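Local atomic coordinates of ThermoDBP-single stranded DNA binding protein (Thermoproteus tenax, PDB entry 3TEK), a protein that binds single-stranded DNA and probably takes the place of the canonical single-stranded DNA-binding protein in the Thermoproteales. Residues 96-99 against 100-104. Residues are numbered along the deposited sequence; the frame is centred on the assembly and turned at random.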
loop_
_atom_site.group_PDB
_atom_site.type_symbol
_atom_site.label_atom_id
_atom_site.label_comp_id
_atom_site.label_asym_id
_atom_site.label_seq_id
_atom_site.Cartn_x
_atom_site.Cartn_y
_atom_site.Cartn_z
ATOM N N LEU A 96 8.336 -0.926 3.019
ATOM C CA LEU A 96 8.298 -1.024 1.554
ATOM C C LEU A 96 9.424 -0.251 0.891
ATOM O O LEU A 96 10.016 -0.734 -0.061
ATOM C CB LEU A 96 6.990 -0.528 0.979
ATOM C CG LEU A 96 5.938 -1.598 0.635
ATOM C CD1 LEU A 96 4.586 -0.924 0.420
ATOM C CD2 LEU A 96 6.337 -2.455 -0.591
ATOM N N LYS A 97 9.682 0.951 1.390
ATOM C CA LYS A 97 10.744 1.793 0.870
ATOM C C LYS A 97 12.080 1.110 1.061
ATOM O O LYS A 97 12.916 1.108 0.152
ATOM C CB LYS A 97 10.734 3.132 1.592
ATOM C CG LYS A 97 11.645 4.196 1.052
ATOM C CD LYS A 97 11.341 5.513 1.771
ATOM C CE LYS A 97 12.412 6.572 1.574
ATOM N NZ LYS A 97 12.276 7.636 2.631
ATOM N N LYS A 98 12.277 0.523 2.241
ATOM C CA LYS A 98 13.513 -0.204 2.537
ATOM C C LYS A 98 13.678 -1.425 1.612
ATOM O O LYS A 98 14.738 -1.675 1.039
ATOM C CB LYS A 98 13.515 -0.658 4.000
ATOM C CG LYS A 98 14.876 -1.196 4.468
ATOM C CD LYS A 98 14.983 -1.321 6.001
ATOM C CE LYS A 98 14.870 -2.766 6.495
ATOM N NZ LYS A 98 15.340 -2.932 7.919
ATOM N N TRP A 99 12.627 -2.209 1.506
ATOM C CA TRP A 99 12.612 -3.306 0.562
ATOM C C TRP A 99 12.979 -2.836 -0.870
ATOM O O TRP A 99 13.769 -3.502 -1.541
ATOM C CB TRP A 99 11.247 -4.000 0.569
ATOM C CG TRP A 99 11.135 -4.973 -0.509
ATOM C CD1 TRP A 99 11.645 -6.233 -0.519
ATOM C CD2 TRP A 99 10.507 -4.773 -1.780
ATOM N NE1 TRP A 99 11.367 -6.839 -1.725
ATOM C CE2 TRP A 99 10.672 -5.966 -2.519
ATOM C CE3 TRP A 99 9.820 -3.707 -2.361
ATOM C CZ2 TRP A 99 10.162 -6.130 -3.824
ATOM C CZ3 TRP A 99 9.297 -3.864 -3.642
ATOM C CH2 TRP A 99 9.484 -5.064 -4.365
ATOM N N PHE A 100 12.420 -1.705 -1.317
ATOM C CA PHE A 100 12.647 -1.244 -2.702
ATOM C C PHE A 100 14.085 -0.845 -2.920
ATOM O O PHE A 100 14.710 -1.259 -3.868
ATOM C CB PHE A 100 11.783 -0.050 -3.056
ATOM C CG PHE A 100 12.025 0.461 -4.447
ATOM C CD1 PHE A 100 11.490 -0.199 -5.542
ATOM C CD2 PHE A 100 12.826 1.563 -4.659
ATOM C CE1 PHE A 100 11.716 0.267 -6.855
ATOM C CE2 PHE A 100 13.081 2.047 -5.965
ATOM C CZ PHE A 100 12.526 1.398 -7.067
ATOM N N PHE A 101 14.618 -0.039 -2.018
ATOM C CA PHE A 101 15.954 0.472 -2.202
ATOM C C PHE A 101 17.019 -0.531 -1.860
ATOM O O PHE A 101 18.042 -0.562 -2.516
ATOM C CB PHE A 101 16.155 1.765 -1.429
ATOM C CG PHE A 101 15.484 2.925 -2.064
ATOM C CD1 PHE A 101 16.006 3.482 -3.223
ATOM C CD2 PHE A 101 14.305 3.448 -1.527
ATOM C CE1 PHE A 101 15.382 4.547 -3.841
ATOM C CE2 PHE A 101 13.684 4.531 -2.123
ATOM C CZ PHE A 101 14.211 5.078 -3.292
ATOM N N GLU A 102 16.787 -1.356 -0.851
ATOM C CA GLU A 102 17.845 -2.232 -0.351
ATOM C C GLU A 102 17.802 -3.649 -0.918
ATOM O O GLU A 102 18.809 -4.357 -0.858
ATOM C CB GLU A 102 17.827 -2.285 1.169
ATOM C CG GLU A 102 18.059 -0.928 1.802
ATOM C CD GLU A 102 18.256 -0.971 3.311
ATOM O OE1 GLU A 102 18.141 0.108 3.938
ATOM O OE2 GLU A 102 18.528 -2.057 3.872
ATOM N N GLU A 103 16.652 -4.066 -1.455
ATOM C CA GLU A 103 16.530 -5.392 -2.045
ATOM C C GLU A 103 16.167 -5.331 -3.528
ATOM O O GLU A 103 16.877 -5.879 -4.356
ATOM C CB GLU A 103 15.525 -6.244 -1.270
ATOM C CG GLU A 103 15.992 -6.642 0.124
ATOM C CD GLU A 103 14.880 -7.285 0.936
ATOM O OE1 GLU A 103 14.403 -6.668 1.919
ATOM O OE2 GLU A 103 14.459 -8.403 0.581
ATOM N N ALA A 104 15.056 -4.693 -3.873
ATOM C CA ALA A 104 14.613 -4.663 -5.295
ATOM C C ALA A 104 15.636 -4.002 -6.251
ATOM O O ALA A 104 15.982 -4.561 -7.305
ATOM C CB ALA A 104 13.263 -3.984 -5.427
#
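Trp99 O accepts two backbone N-H groups, from Glu103 and Ala104, where helix 83-108 widens into a pi-type turn. Ala104 N, at 2.9 Å from Trp99 O, approaches in the carbonyl plane with a nearly straight N-H...O angle of 167°. Glu103 N is equally near Trp99 O but comes from above that plane and bends to 141°; the straighter bond, from Ala104, is the i+5 bond of the wider turn. Before it the helix is regular: Leu96 O, Lys97 O and Lys98 O receive Phe100 N, Phe101 N and Glu102 N, so all four carbonyls of 96-99 are satisfied within the helix. The small Ala104 can lie close against the indole, its CB over one face and 4.1 Å from the centroid of the six-membered ring of Trp99, a CH-pi contact. With its CG anti to the backbone N (chi1 171°), Trp99 directs that ring to Ile118, Thr138 and Leu140 of the sheet. The Glu103 carboxylate stands across the pyrrole side, its CD 3.7 Å from Trp99 CD1 and its plane turned steeply to the ring. On the outer side, the exposed Lys98, whose long aliphatic part can pass beside a carboxylate, has its CG 3.6 Å from Glu102 OE1, while the opposite charges, not in contact, may still attract weakly. Lys97 CG meets the edge of the Phe101 ring, 3.8 Å from Phe101 CD2, and Phe100, buried, turns its ring toward Phe116. Overlapping i+4 and i+5 bonds at one carbonyl are characteristic of a pi-type turn, here within an amphipathic helix packed on an antiparallel sheet.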